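Local structure of protein toll (Drosophila melanogaster, 4LXR) at residues V390-S395 / R414-D419; V408-L413 / G443-L448; Q437-F442 / Y462-N467; L470-L475 / N496-N501. The protein acts as the receptor for cleaved, active Spätzle, whose binding to this leucine-rich-repeat ectodomain switches on Toll signalling in dorsal-ventral patterning and antifungal immunity. One frame throughout, in Å; residues are numbered along the deposited sequence.

Contact 1 (V390-S395 / R414-D419); sequences VTLVMS and RHLHLD
Torsions bring Ser-395 and Asp-419 together: OG of Ser-395 sits anti to its carbonyl carbon, whereas CG of Asp-419 stands between its own backbone N and carbonyl carbon (chi1 44°), and OD1 lies 2.7 Å from OG. The bond closes one end of a parallel strand pair, 391-393 against 415-417, from LRR 11 and LRR 12 of the leucine-rich-repeat solenoid. At the other end Val-390 O takes two donors, Arg-414 N and His-415 N. Leu-392 and Leu-416 lie side by side on the core face, Leu-392 CD2 against Leu-416 CD1 at 3.7 Å, while Thr-391 and His-415 share the other face with Val-393 and His-417. Thr-391 CG2 comes to the edge of the His-415 ring, whose ND1 is hydrogen-bonded to Thr-450 OG1 of the next strand. An alanine in place of Asp-419 would probably leave the buried Ser-395 hydroxyl without this acceptor and free to turn. The serine OG approaches OD1 from above the carboxylate plane, 36° out of it.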
loop_
_atom_site.group_PDB
_atom_site.type_symbol
_atom_site.label_atom_id
_atom_site.label_comp_id
_atom_site.label_asym_id
_atom_site.label_seq_id
_atom_site.Cartn_x
_atom_site.Cartn_y
_atom_site.Cartn_z
ATOM N N VAL A 390 -5.217 0.227 21.139
ATOM C CA VAL A 390 -5.166 1.341 20.199
ATOM C C VAL A 390 -5.499 0.867 18.774
ATOM O O VAL A 390 -6.314 1.486 18.076
ATOM C CB VAL A 390 -3.798 2.058 20.248
ATOM C CG1 VAL A 390 -3.736 3.176 19.220
ATOM C CG2 VAL A 390 -3.545 2.605 21.655
ATOM N N THR A 391 -4.886 -0.231 18.339
ATOM C CA THR A 391 -5.284 -0.806 17.060
ATOM C C THR A 391 -5.643 -2.286 17.158
ATOM O O THR A 391 -4.950 -3.068 17.812
ATOM C CB THR A 391 -4.292 -0.515 15.892
ATOM O OG1 THR A 391 -3.590 -1.692 15.530
ATOM C CG2 THR A 391 -3.334 0.574 16.234
ATOM N N LEU A 392 -6.768 -2.626 16.526
ATOM C CA LEU A 392 -7.307 -3.976 16.471
ATOM C C LEU A 392 -7.382 -4.400 15.004
ATOM O O LEU A 392 -8.047 -3.742 14.183
ATOM C CB LEU A 392 -8.707 -4.025 17.109
ATOM C CG LEU A 392 -9.438 -5.368 17.087
ATOM C CD1 LEU A 392 -8.593 -6.462 17.798
ATOM C CD2 LEU A 392 -10.852 -5.271 17.719
ATOM N N VAL A 393 -6.689 -5.485 14.668
ATOM C CA VAL A 393 -6.671 -5.974 13.286
ATOM C C VAL A 393 -7.299 -7.359 13.238
ATOM O O VAL A 393 -6.797 -8.294 13.869
ATOM C CB VAL A 393 -5.240 -6.010 12.690
ATOM C CG1 VAL A 393 -5.269 -6.401 11.210
ATOM C CG2 VAL A 393 -4.562 -4.669 12.854
ATOM N N MET A 394 -8.421 -7.475 12.522
ATOM C CA MET A 394 -9.139 -8.736 12.416
ATOM C C MET A 394 -9.499 -9.018 10.972
ATOM O O MET A 394 -10.519 -9.669 10.678
ATOM C CB MET A 394 -10.393 -8.740 13.292
ATOM C CG MET A 394 -10.093 -8.486 14.766
ATOM S SD MET A 394 -11.518 -8.784 15.807
ATOM C CE MET A 394 -11.816 -10.524 15.570
ATOM N N SER A 395 -8.644 -8.525 10.081
ATOM C CA SER A 395 -8.804 -8.722 8.641
ATOM C C SER A 395 -8.791 -10.185 8.258
ATOM O O SER A 395 -8.077 -10.984 8.868
ATOM C CB SER A 395 -7.664 -8.024 7.905
ATOM O OG SER A 395 -7.474 -6.739 8.448
ATOM N N ARG A 414 -8.336 3.436 18.359
ATOM C CA ARG A 414 -8.185 4.470 17.342
ATOM C C ARG A 414 -8.228 3.911 15.904
ATOM O O ARG A 414 -8.626 4.603 14.970
ATOM C CB ARG A 414 -6.871 5.239 17.576
ATOM C CG ARG A 414 -6.816 6.000 18.923
ATOM C CD ARG A 414 -7.861 7.123 18.999
ATOM N NE ARG A 414 -7.936 7.731 20.327
ATOM C CZ ARG A 414 -8.850 7.435 21.248
ATOM N NH1 ARG A 414 -9.791 6.527 21.010
ATOM N NH2 ARG A 414 -8.822 8.046 22.419
ATOM N N HIS A 415 -7.810 2.663 15.732
ATOM C CA HIS A 415 -7.701 2.057 14.411
ATOM C C HIS A 415 -8.292 0.648 14.416
ATOM O O HIS A 415 -7.742 -0.275 15.030
ATOM C CB HIS A 415 -6.236 2.011 13.966
ATOM C CG HIS A 415 -5.544 3.338 14.047
ATOM N ND1 HIS A 415 -5.821 4.377 13.182
ATOM C CD2 HIS A 415 -4.597 3.799 14.900
ATOM C CE1 HIS A 415 -5.066 5.416 13.491
ATOM N NE2 HIS A 415 -4.313 5.091 14.530
ATOM N N LEU A 416 -9.411 0.496 13.720
ATOM C CA LEU A 416 -10.171 -0.739 13.716
ATOM C C LEU A 416 -10.252 -1.306 12.294
ATOM O O LEU A 416 -10.884 -0.724 11.419
ATOM C CB LEU A 416 -11.567 -0.493 14.296
ATOM C CG LEU A 416 -12.510 -1.699 14.317
ATOM C CD1 LEU A 416 -11.846 -2.921 14.989
ATOM C CD2 LEU A 416 -13.807 -1.334 15.015
ATOM N N HIS A 417 -9.588 -2.434 12.069
ATOM C CA HIS A 417 -9.585 -3.090 10.760
ATOM C C HIS A 417 -10.387 -4.381 10.772
ATOM O O HIS A 417 -9.978 -5.380 11.382
ATOM C CB HIS A 417 -8.158 -3.389 10.315
ATOM C CG HIS A 417 -7.285 -2.175 10.262
ATOM N ND1 HIS A 417 -7.101 -1.442 9.109
ATOM C CD2 HIS A 417 -6.561 -1.556 11.224
ATOM C CE1 HIS A 417 -6.290 -0.430 9.361
ATOM N NE2 HIS A 417 -5.952 -0.474 10.637
ATOM N N LEU A 418 -11.518 -4.352 10.078
ATOM C CA LEU A 418 -12.394 -5.499 9.972
ATOM C C LEU A 418 -12.587 -5.880 8.516
ATOM O O LEU A 418 -13.583 -6.513 8.166
ATOM C CB LEU A 418 -13.753 -5.215 10.633
ATOM C CG LEU A 418 -13.694 -4.985 12.148
ATOM C CD1 LEU A 418 -15.066 -4.656 12.698
ATOM C CD2 LEU A 418 -13.081 -6.193 12.886
ATOM N N ASP A 419 -11.625 -5.517 7.671
ATOM C CA ASP A 419 -11.753 -5.768 6.233
ATOM C C ASP A 419 -11.734 -7.265 5.862
ATOM O O ASP A 419 -11.038 -8.044 6.492
ATOM C CB ASP A 419 -10.661 -5.018 5.461
ATOM C CG ASP A 419 -9.287 -5.140 6.123
ATOM O OD1 ASP A 419 -9.204 -5.001 7.355
ATOM O OD2 ASP A 419 -8.283 -5.381 5.420
#

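Contact 2 (V408-L413 / G443-L448); sequences VSTNGL and GYMHGL
Val-408 and Tyr-444 face each other at the start of two non-regular segments, 408-413 and 443-448, which each end in a type I beta turn, Thr-410 to Leu-413 and Met-445 to Leu-448, and bring their CA atoms to 5.5 Å at Val-408 and Tyr-444. The valine lies over one face of the tyrosine ring in a CH-pi contact: its CB stands 4.0 Å from the centroid of the Tyr-444 ring, only 8° off the normal, and CG2 lies 4.1 Å from both CD1 and CE1 of that ring. Deeper in, Met-445 is the centre of an inverse gamma turn, and its side chain, bent at chi3 (-74°), crosses both Thr-410 and Leu-413. SD touches Thr-410 OG1 at 3.4 Å and Leu-413 CD2 at 3.5 Å, and CE continues beside that same methyl. Leu-448 CD1 lies against the Leu-413 carbonyl, 3.7 Å from Leu-413 O. On the outer side one water bridges Asn-411 OD1 and Tyr-444 O, while a second accepts from Gly-447 N and reaches Asn-411 O in a weak bond. The contact thus joins loops of successive leucine-rich repeats of the solenoid, one leading into strand 415-417 and the other into strand 450-452, with Phe-407 also against Met-445 and Leu-389, just before strand 391-393, against Leu-413.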
loop_
_atom_site.group_PDB
_atom_site.type_symbol
_atom_site.label_atom_id
_atom_site.label_comp_id
_atom_site.label_asym_id
_atom_site.label_seq_id
_atom_site.Cartn_x
_atom_site.Cartn_y
_atom_site.Cartn_z
ATOM N N VAL A 408 -18.097 -1.240 23.844
ATOM C CA VAL A 408 -18.480 -0.240 24.821
ATOM C C VAL A 408 -17.283 0.204 25.671
ATOM O O VAL A 408 -17.203 1.363 26.049
ATOM C CB VAL A 408 -19.673 -0.704 25.710
ATOM C CG1 VAL A 408 -19.381 -2.041 26.371
ATOM C CG2 VAL A 408 -19.989 0.336 26.766
ATOM N N SER A 409 -16.327 -0.695 25.918
ATOM C CA SER A 409 -15.256 -0.408 26.874
ATOM C C SER A 409 -13.884 -0.130 26.261
ATOM O O SER A 409 -12.897 0.041 26.982
ATOM C CB SER A 409 -15.151 -1.532 27.906
ATOM O OG SER A 409 -16.380 -1.682 28.602
ATOM N N THR A 410 -13.822 -0.085 24.937
ATOM C CA THR A 410 -12.566 0.158 24.241
ATOM C C THR A 410 -12.422 1.634 23.843
ATOM O O THR A 410 -12.282 1.970 22.663
ATOM C CB THR A 410 -12.460 -0.720 23.001
ATOM O OG1 THR A 410 -13.686 -0.628 22.275
ATOM C CG2 THR A 410 -12.230 -2.175 23.397
ATOM N N ASN A 411 -12.446 2.504 24.848
ATOM C CA ASN A 411 -12.385 3.952 24.638
ATOM C C ASN A 411 -11.052 4.419 24.080
ATOM O O ASN A 411 -10.953 5.498 23.504
ATOM C CB ASN A 411 -12.678 4.681 25.950
ATOM C CG ASN A 411 -13.925 4.156 26.638
ATOM O OD1 ASN A 411 -14.947 3.921 25.994
ATOM N ND2 ASN A 411 -13.839 3.950 27.949
ATOM N N GLY A 412 -10.023 3.602 24.248
ATOM C CA GLY A 412 -8.711 3.945 23.738
ATOM C C GLY A 412 -8.529 3.622 22.265
ATOM O O GLY A 412 -7.558 4.075 21.658
ATOM N N LEU A 413 -9.447 2.840 21.687
ATOM C CA LEU A 413 -9.291 2.352 20.307
ATOM C C LEU A 413 -9.309 3.466 19.263
ATOM O O LEU A 413 -10.183 4.329 19.278
ATOM C CB LEU A 413 -10.353 1.302 19.968
ATOM C CG LEU A 413 -10.019 0.394 18.771
ATOM C CD1 LEU A 413 -8.832 -0.515 19.057
ATOM C CD2 LEU A 413 -11.209 -0.435 18.379
ATOM N N GLY A 443 -20.417 2.617 17.645
ATOM C CA GLY A 443 -20.900 3.930 18.028
ATOM C C GLY A 443 -20.359 4.490 19.322
ATOM O O GLY A 443 -20.424 5.700 19.543
ATOM N N TYR A 444 -19.825 3.621 20.177
ATOM C CA TYR A 444 -19.293 4.056 21.462
ATOM C C TYR A 444 -17.962 4.756 21.278
ATOM O O TYR A 444 -17.514 5.512 22.138
ATOM C CB TYR A 444 -19.143 2.868 22.427
ATOM C CG TYR A 444 -20.472 2.283 22.852
ATOM C CD1 TYR A 444 -21.250 2.913 23.815
ATOM C CD2 TYR A 444 -20.959 1.116 22.277
ATOM C CE1 TYR A 444 -22.483 2.394 24.205
ATOM C CE2 TYR A 444 -22.197 0.586 22.661
ATOM C CZ TYR A 444 -22.945 1.232 23.628
ATOM O OH TYR A 444 -24.161 0.723 24.023
ATOM N N MET A 445 -17.331 4.510 20.140
ATOM C CA MET A 445 -15.963 4.955 19.946
ATOM C C MET A 445 -15.918 6.276 19.192
ATOM O O MET A 445 -15.505 6.338 18.029
ATOM C CB MET A 445 -15.136 3.857 19.269
ATOM C CG MET A 445 -15.101 2.594 20.110
ATOM S SD MET A 445 -14.090 1.263 19.448
ATOM C CE MET A 445 -15.124 0.689 18.102
ATOM N N HIS A 446 -16.353 7.328 19.888
ATOM C CA HIS A 446 -16.371 8.686 19.349
ATOM C C HIS A 446 -14.976 9.138 18.935
ATOM O O HIS A 446 -14.833 9.947 18.021
ATOM C CB HIS A 446 -17.007 9.673 20.350
ATOM C CG HIS A 446 -16.388 9.635 21.718
ATOM N ND1 HIS A 446 -17.054 9.151 22.826
ATOM C CD2 HIS A 446 -15.159 10.010 22.154
ATOM C CE1 HIS A 446 -16.265 9.235 23.884
ATOM N NE2 HIS A 446 -15.108 9.748 23.503
ATOM N N GLY A 447 -13.945 8.594 19.581
ATOM C CA GLY A 447 -12.583 8.975 19.261
ATOM C C GLY A 447 -11.942 8.228 18.097
ATOM O O GLY A 447 -10.786 8.497 17.756
ATOM N N LEU A 448 -12.681 7.301 17.482
ATOM C CA LEU A 448 -12.128 6.447 16.415
ATOM C C LEU A 448 -11.556 7.221 15.218
ATOM O O LEU A 448 -12.153 8.191 14.750
ATOM C CB LEU A 448 -13.172 5.430 15.933
ATOM C CG LEU A 448 -12.652 4.185 15.192
ATOM C CD1 LEU A 448 -11.833 3.284 16.121
ATOM C CD2 LEU A 448 -13.792 3.396 14.569
HETATM O O HOH W 1 -15.197 5.796 23.970
HETATM O O HOH W 2 -13.655 6.781 21.955
#

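Contact 3 (Q437-F442 / Y462-N467); sequences QINSPF and YNDWKN
Asn-463 of the segment 462-467 reaches across to the loop 437-442. Its CB lies 3.6 Å from Ile-438 O, the carbonyl that also accepts from Asn-463 N. With CG anti to the backbone N (chi1 174°), the amide carbon comes to 3.5 Å from Gln-437 CG. At the tip the two amide atoms part company: ND2 donates to Asn-439 OD1 at 3.1 Å, in a nearly straight bond (169°) that lies in its own amide plane, while OD1 accepts from Asn-467 ND2 one turn on and, weakly, from the poorly ordered Gln-437 NE2. A leucine in its place would probably leave Asn-439 OD1 without this donor and Asn-467 ND2 without its acceptor. The short helix belongs to LRR 13 on the outer side of the solenoid, and the loop precedes strand 450-452. Beside Asn-463, Asp-464 grips Ser-440 twice: OD2 takes the serine OG at 2.6 Å on its syn lone pair, and OD1 takes Ser-440 N from above the carboxylate plane. The same OG accepts from Phe-442 N, forming an ST turn, and weakly from Trp-465 NE1. That indole nitrogen also lies at the edge of the Phe-442 ring, 3.8 Å from CD2, and Ile-438 CG2 rests against Tyr-462 CE2.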
loop_
_atom_site.group_PDB
_atom_site.type_symbol
_atom_site.label_atom_id
_atom_site.label_comp_id
_atom_site.label_asym_id
_atom_site.label_seq_id
_atom_site.Cartn_x
_atom_site.Cartn_y
_atom_site.Cartn_z
ATOM N N GLN A 437 -32.702 6.401 12.695
ATOM C CA GLN A 437 -31.415 6.714 13.281
ATOM C C GLN A 437 -30.888 5.462 13.982
ATOM O O GLN A 437 -31.379 5.073 15.044
ATOM C CB GLN A 437 -31.565 7.881 14.260
ATOM C CG GLN A 437 -30.272 8.620 14.584
ATOM C CD GLN A 437 -30.524 9.967 15.248
ATOM O OE1 GLN A 437 -31.671 10.373 15.433
ATOM N NE2 GLN A 437 -29.451 10.663 15.606
ATOM N N ILE A 438 -29.901 4.819 13.370
ATOM C CA ILE A 438 -29.438 3.522 13.840
ATOM C C ILE A 438 -27.949 3.583 14.086
ATOM O O ILE A 438 -27.183 3.854 13.169
ATOM C CB ILE A 438 -29.715 2.419 12.792
ATOM C CG1 ILE A 438 -31.159 2.502 12.289
ATOM C CG2 ILE A 438 -29.423 1.041 13.375
ATOM C CD1 ILE A 438 -31.346 2.057 10.846
ATOM N N ASN A 439 -27.528 3.362 15.323
ATOM C CA ASN A 439 -26.091 3.317 15.607
ATOM C C ASN A 439 -25.505 1.933 15.348
ATOM O O ASN A 439 -26.093 0.924 15.734
ATOM C CB ASN A 439 -25.790 3.740 17.049
ATOM C CG ASN A 439 -25.956 5.232 17.273
ATOM O OD1 ASN A 439 -25.661 6.045 16.394
ATOM N ND2 ASN A 439 -26.429 5.598 18.460
ATOM N N SER A 440 -24.351 1.906 14.686
ATOM C CA SER A 440 -23.540 0.701 14.559
ATOM C C SER A 440 -22.952 0.302 15.922
ATOM O O SER A 440 -22.943 1.106 16.851
ATOM C CB SER A 440 -22.405 0.943 13.562
ATOM O OG SER A 440 -21.274 1.514 14.204
ATOM N N PRO A 441 -22.466 -0.948 16.048
ATOM C CA PRO A 441 -21.785 -1.386 17.279
ATOM C C PRO A 441 -20.537 -0.559 17.608
ATOM O O PRO A 441 -20.024 -0.612 18.730
ATOM C CB PRO A 441 -21.379 -2.837 16.960
ATOM C CG PRO A 441 -22.360 -3.291 15.948
ATOM C CD PRO A 441 -22.684 -2.070 15.113
ATOM N N PHE A 442 -20.052 0.198 16.631
ATOM C CA PHE A 442 -18.839 0.993 16.794
ATOM C C PHE A 442 -19.131 2.355 17.412
ATOM O O PHE A 442 -18.214 3.134 17.685
ATOM C CB PHE A 442 -18.171 1.155 15.434
ATOM C CG PHE A 442 -18.062 -0.130 14.679
ATOM C CD1 PHE A 442 -17.507 -1.256 15.280
ATOM C CD2 PHE A 442 -18.561 -0.242 13.396
ATOM C CE1 PHE A 442 -17.433 -2.455 14.598
ATOM C CE2 PHE A 442 -18.482 -1.440 12.711
ATOM C CZ PHE A 442 -17.914 -2.541 13.311
ATOM N N TYR A 462 -24.177 4.179 8.503
ATOM C CA TYR A 462 -24.775 4.331 9.837
ATOM C C TYR A 462 -24.661 5.724 10.451
ATOM O O TYR A 462 -23.800 6.511 10.075
ATOM C CB TYR A 462 -24.214 3.268 10.804
ATOM C CG TYR A 462 -24.817 1.909 10.567
ATOM C CD1 TYR A 462 -24.459 1.153 9.452
ATOM C CD2 TYR A 462 -25.770 1.389 11.439
ATOM C CE1 TYR A 462 -25.032 -0.090 9.215
ATOM C CE2 TYR A 462 -26.335 0.139 11.221
ATOM C CZ TYR A 462 -25.967 -0.592 10.105
ATOM O OH TYR A 462 -26.534 -1.826 9.884
ATOM N N ASN A 463 -25.529 6.007 11.417
ATOM C CA ASN A 463 -25.622 7.331 12.035
ATOM C C ASN A 463 -24.370 7.769 12.787
ATOM O O ASN A 463 -23.920 8.910 12.647
ATOM C CB ASN A 463 -26.832 7.402 12.973
ATOM C CG ASN A 463 -26.890 8.704 13.753
ATOM O OD1 ASN A 463 -27.341 9.728 13.244
ATOM N ND2 ASN A 463 -26.428 8.670 14.999
ATOM N N ASP A 464 -23.814 6.870 13.592
ATOM C CA ASP A 464 -22.652 7.220 14.399
ATOM C C ASP A 464 -21.440 7.569 13.543
ATOM O O ASP A 464 -20.617 8.384 13.955
ATOM C CB ASP A 464 -22.305 6.113 15.403
ATOM C CG ASP A 464 -22.248 4.742 14.763
ATOM O OD1 ASP A 464 -23.208 4.375 14.042
ATOM O OD2 ASP A 464 -21.242 4.033 14.986
ATOM N N TRP A 465 -21.337 6.969 12.356
ATOM C CA TRP A 465 -20.182 7.226 11.489
ATOM C C TRP A 465 -20.207 8.670 11.010
ATOM O O TRP A 465 -19.163 9.274 10.754
ATOM C CB TRP A 465 -20.143 6.272 10.285
ATOM C CG TRP A 465 -20.127 4.801 10.640
ATOM C CD1 TRP A 465 -19.859 4.251 11.860
ATOM C CD2 TRP A 465 -20.401 3.702 9.758
ATOM N NE1 TRP A 465 -19.959 2.882 11.796
ATOM C CE2 TRP A 465 -20.288 2.520 10.515
ATOM C CE3 TRP A 465 -20.737 3.606 8.405
ATOM C CZ2 TRP A 465 -20.500 1.255 9.963
ATOM C CZ3 TRP A 465 -20.957 2.349 7.857
ATOM C CH2 TRP A 465 -20.831 1.191 8.634
ATOM N N LYS A 466 -21.409 9.228 10.892
ATOM C CA LYS A 466 -21.561 10.593 10.402
ATOM C C LYS A 466 -21.532 11.604 11.539
ATOM O O LYS A 466 -20.997 12.703 11.391
ATOM C CB LYS A 466 -22.881 10.754 9.634
ATOM C CG LYS A 466 -22.981 9.999 8.316
ATOM C CD LYS A 466 -24.341 10.252 7.662
ATOM C CE LYS A 466 -25.466 9.770 8.573
ATOM N NZ LYS A 466 -26.798 9.759 7.934
ATOM N N ASN A 467 -22.129 11.240 12.669
ATOM C CA ASN A 467 -22.459 12.235 13.684
ATOM C C ASN A 467 -21.783 12.048 15.032
ATOM O O ASN A 467 -21.750 12.975 15.839
ATOM C CB ASN A 467 -23.974 12.305 13.871
ATOM C CG ASN A 467 -24.694 12.703 12.599
ATOM O OD1 ASN A 467 -24.301 13.655 11.920
ATOM N ND2 ASN A 467 -25.752 11.969 12.264
#

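Contact 4 (L470-L475 / N496-N501); sequences LQLREL and NRLHVN. With NAG (2-acetamido-2-deoxy-beta-D-glucopyranose), chain F.
Gln-471 O and Asn-496 ND2 form the shortest polar bond here, 2.7 Å, and it is almost straight (175°). The other end of that amide is held too: Arg-473 bends at chi2 (68°) and chi3 and grips Asn-496 side-on, NE on the backbone O at 2.8 Å and NH2 on OD1 at 3.0 Å. Arg-497 lies alongside Arg-473, one guanidinium over a face of the other with planes 39° apart, and NH1 to NH1 is 3.3 Å. Beyond them the leucine-rich-repeat strands 474-476 and 499-501 pair in parallel through Leu-475 N to His-499 O and Asn-501 N to Leu-475 O. On the core face Leu-498 CD1 packs on Leu-472 CG at 3.8 Å, and Leu-475 lies beside Val-500. Asn-501 carries the N-linked sugar, ND2 bonded to C1 of the N-acetylglucosamine, while its OD1 is hydrogen-bonded to Thr-503 OG1. The two close guanidinium groups would probably repel each other, a cost that the paired bonds of Arg-473 to Asn-496 are likely to offset.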
loop_
_atom_site.group_PDB
_atom_site.type_symbol
_atom_site.label_atom_id
_atom_site.label_comp_id
_atom_site.label_asym_id
_atom_site.label_seq_id
_atom_site.Cartn_x
_atom_site.Cartn_y
_atom_site.Cartn_z
ATOM N N LEU A 470 -16.395 12.243 15.394
ATOM C CA LEU A 470 -16.054 13.581 14.934
ATOM C C LEU A 470 -14.575 13.697 14.587
ATOM O O LEU A 470 -14.134 14.710 14.041
ATOM C CB LEU A 470 -16.447 14.613 15.990
ATOM C CG LEU A 470 -17.797 15.312 15.792
ATOM C CD1 LEU A 470 -18.822 14.394 15.147
ATOM C CD2 LEU A 470 -18.311 15.832 17.126
ATOM N N GLN A 471 -13.818 12.645 14.887
ATOM C CA GLN A 471 -12.381 12.637 14.620
ATOM C C GLN A 471 -12.003 11.654 13.504
ATOM O O GLN A 471 -10.828 11.519 13.170
ATOM C CB GLN A 471 -11.599 12.318 15.901
ATOM C CG GLN A 471 -11.806 13.313 17.040
ATOM C CD GLN A 471 -11.086 14.625 16.804
ATOM O OE1 GLN A 471 -9.884 14.647 16.536
ATOM N NE2 GLN A 471 -11.818 15.731 16.897
ATOM N N LEU A 472 -12.998 10.989 12.920
ATOM C CA LEU A 472 -12.750 9.952 11.911
ATOM C C LEU A 472 -11.921 10.467 10.736
ATOM O O LEU A 472 -12.246 11.493 10.138
ATOM C CB LEU A 472 -14.069 9.347 11.414
ATOM C CG LEU A 472 -14.011 7.947 10.804
ATOM C CD1 LEU A 472 -13.540 6.922 11.839
ATOM C CD2 LEU A 472 -15.362 7.542 10.240
ATOM N N ARG A 473 -10.843 9.752 10.418
ATOM C CA ARG A 473 -9.916 10.168 9.367
ATOM C C ARG A 473 -10.087 9.319 8.120
ATOM O O ARG A 473 -9.988 9.816 6.997
ATOM C CB ARG A 473 -8.477 10.067 9.863
ATOM C CG ARG A 473 -7.416 10.138 8.772
ATOM C CD ARG A 473 -7.342 11.514 8.117
ATOM N NE ARG A 473 -6.952 12.557 9.060
ATOM C CZ ARG A 473 -5.693 12.878 9.344
ATOM N NH1 ARG A 473 -4.696 12.227 8.760
ATOM N NH2 ARG A 473 -5.429 13.841 10.216
ATOM N N GLU A 474 -10.357 8.035 8.329
ATOM C CA GLU A 474 -10.450 7.078 7.238
ATOM C C GLU A 474 -11.637 6.143 7.466
ATOM O O GLU A 474 -11.773 5.538 8.532
ATOM C CB GLU A 474 -9.146 6.293 7.126
ATOM C CG GLU A 474 -9.221 5.059 6.244
ATOM C CD GLU A 474 -8.812 5.332 4.811
ATOM O OE1 GLU A 474 -8.188 6.390 4.569
ATOM O OE2 GLU A 474 -9.113 4.492 3.929
ATOM N N LEU A 475 -12.512 6.057 6.470
ATOM C CA LEU A 475 -13.669 5.174 6.526
ATOM C C LEU A 475 -13.772 4.368 5.232
ATOM O O LEU A 475 -14.313 4.844 4.237
ATOM C CB LEU A 475 -14.949 5.988 6.754
ATOM C CG LEU A 475 -16.269 5.222 6.704
ATOM C CD1 LEU A 475 -16.322 4.121 7.754
ATOM C CD2 LEU A 475 -17.452 6.171 6.861
ATOM N N ASN A 496 -11.624 16.160 10.754
ATOM C CA ASN A 496 -10.267 15.624 10.747
ATOM C C ASN A 496 -9.915 15.003 9.391
ATOM O O ASN A 496 -9.436 13.879 9.322
ATOM C CB ASN A 496 -10.128 14.585 11.865
ATOM C CG ASN A 496 -8.690 14.116 12.073
ATOM O OD1 ASN A 496 -7.733 14.834 11.776
ATOM N ND2 ASN A 496 -8.539 12.897 12.586
ATOM N N ARG A 497 -10.180 15.742 8.317
ATOM C CA ARG A 497 -9.800 15.346 6.955
ATOM C C ARG A 497 -10.315 13.967 6.556
ATOM O O ARG A 497 -9.567 13.138 6.041
ATOM C CB ARG A 497 -8.280 15.442 6.751
ATOM C CG ARG A 497 -7.711 16.846 7.001
ATOM C CD ARG A 497 -6.446 17.119 6.192
ATOM N NE ARG A 497 -5.467 16.039 6.312
ATOM C CZ ARG A 497 -4.528 15.970 7.253
ATOM N NH1 ARG A 497 -3.687 14.944 7.273
ATOM N NH2 ARG A 497 -4.425 16.922 8.172
ATOM N N LEU A 498 -11.607 13.744 6.779
ATOM C CA LEU A 498 -12.206 12.442 6.555
ATOM C C LEU A 498 -12.220 12.044 5.085
ATOM O O LEU A 498 -12.695 12.791 4.219
ATOM C CB LEU A 498 -13.630 12.378 7.131
ATOM C CG LEU A 498 -14.341 11.027 6.954
ATOM C CD1 LEU A 498 -13.526 9.862 7.559
ATOM C CD2 LEU A 498 -15.749 11.071 7.539
ATOM N N HIS A 499 -11.684 10.857 4.826
ATOM C CA HIS A 499 -11.741 10.232 3.521
ATOM C C HIS A 499 -12.555 8.940 3.594
ATOM O O HIS A 499 -12.241 8.020 4.361
ATOM C CB HIS A 499 -10.336 9.938 3.006
ATOM C CG HIS A 499 -9.612 11.148 2.500
ATOM N ND1 HIS A 499 -9.020 12.066 3.340
ATOM C CD2 HIS A 499 -9.381 11.588 1.241
ATOM C CE1 HIS A 499 -8.452 13.019 2.619
ATOM N NE2 HIS A 499 -8.658 12.753 1.341
ATOM N N VAL A 500 -13.601 8.888 2.782
ATOM C CA VAL A 500 -14.499 7.754 2.732
ATOM C C VAL A 500 -14.365 7.098 1.372
ATOM O O VAL A 500 -14.406 7.779 0.350
ATOM C CB VAL A 500 -15.949 8.210 2.941
ATOM C CG1 VAL A 500 -16.903 7.008 2.903
ATOM C CG2 VAL A 500 -16.073 8.975 4.255
ATOM N N ASN A 501 -14.209 5.779 1.363
ATOM C CA ASN A 501 -14.129 5.016 0.126
ATOM C C ASN A 501 -15.425 4.266 -0.089
ATOM O O ASN A 501 -15.764 3.394 0.701
ATOM C CB ASN A 501 -12.970 4.018 0.196
ATOM C CG ASN A 501 -12.472 3.597 -1.173
ATOM O OD1 ASN A 501 -13.261 3.247 -2.048
ATOM N ND2 ASN A 501 -11.151 3.634 -1.362
HETATM C C1 NAG F . -10.750 3.408 -2.736
HETATM C C2 NAG F . -9.506 4.232 -3.103
HETATM C C3 NAG F . -9.086 3.969 -4.556
HETATM C C4 NAG F . -9.041 2.476 -4.866
HETATM C C5 NAG F . -10.336 1.820 -4.408
HETATM C C6 NAG F . -10.369 0.326 -4.629
HETATM C C7 NAG F . -8.982 6.442 -2.154
HETATM C C8 NAG F . -7.788 5.795 -1.523
HETATM N N2 NAG F . -9.757 5.647 -2.900
HETATM O O3 NAG F . -7.809 4.556 -4.774
HETATM O O4 NAG F . -8.972 2.256 -6.273
HETATM O O5 NAG F . -10.513 2.046 -3.007
HETATM O O6 NAG F . -9.383 -0.330 -3.844
HETATM O O7 NAG F . -9.232 7.633 -2.005
#

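In the fold
All four contacts join neighbouring turns of the same leucine-rich-repeat solenoid. Contacts 1 and 4 pair strands on its strand-bearing side, their centres about 15 Å apart without touching, with strand 450-452 between them. Contact 2 lies in the loops leading into strands 415-417 and 450-452, about 12 Å from contact 1 between centres, where Leu-413 CD1 comes to 3.4 Å from Val-390 O; Leu-448 O similarly meets Leu-472 CD1 of contact 4. Contact 3 is on the outer side, yet Phe-442 CZ reaches Leu-418 CD1 of contact 1 at 3.6 Å, and its Asp-464 OD2 packs against Gly-443 CA of contact 2. The sugar on Asn-501 belongs to contact 4, and the side chain of Val-390 in contact 1 is about 7 Å from a bound N-acetylglucosamine.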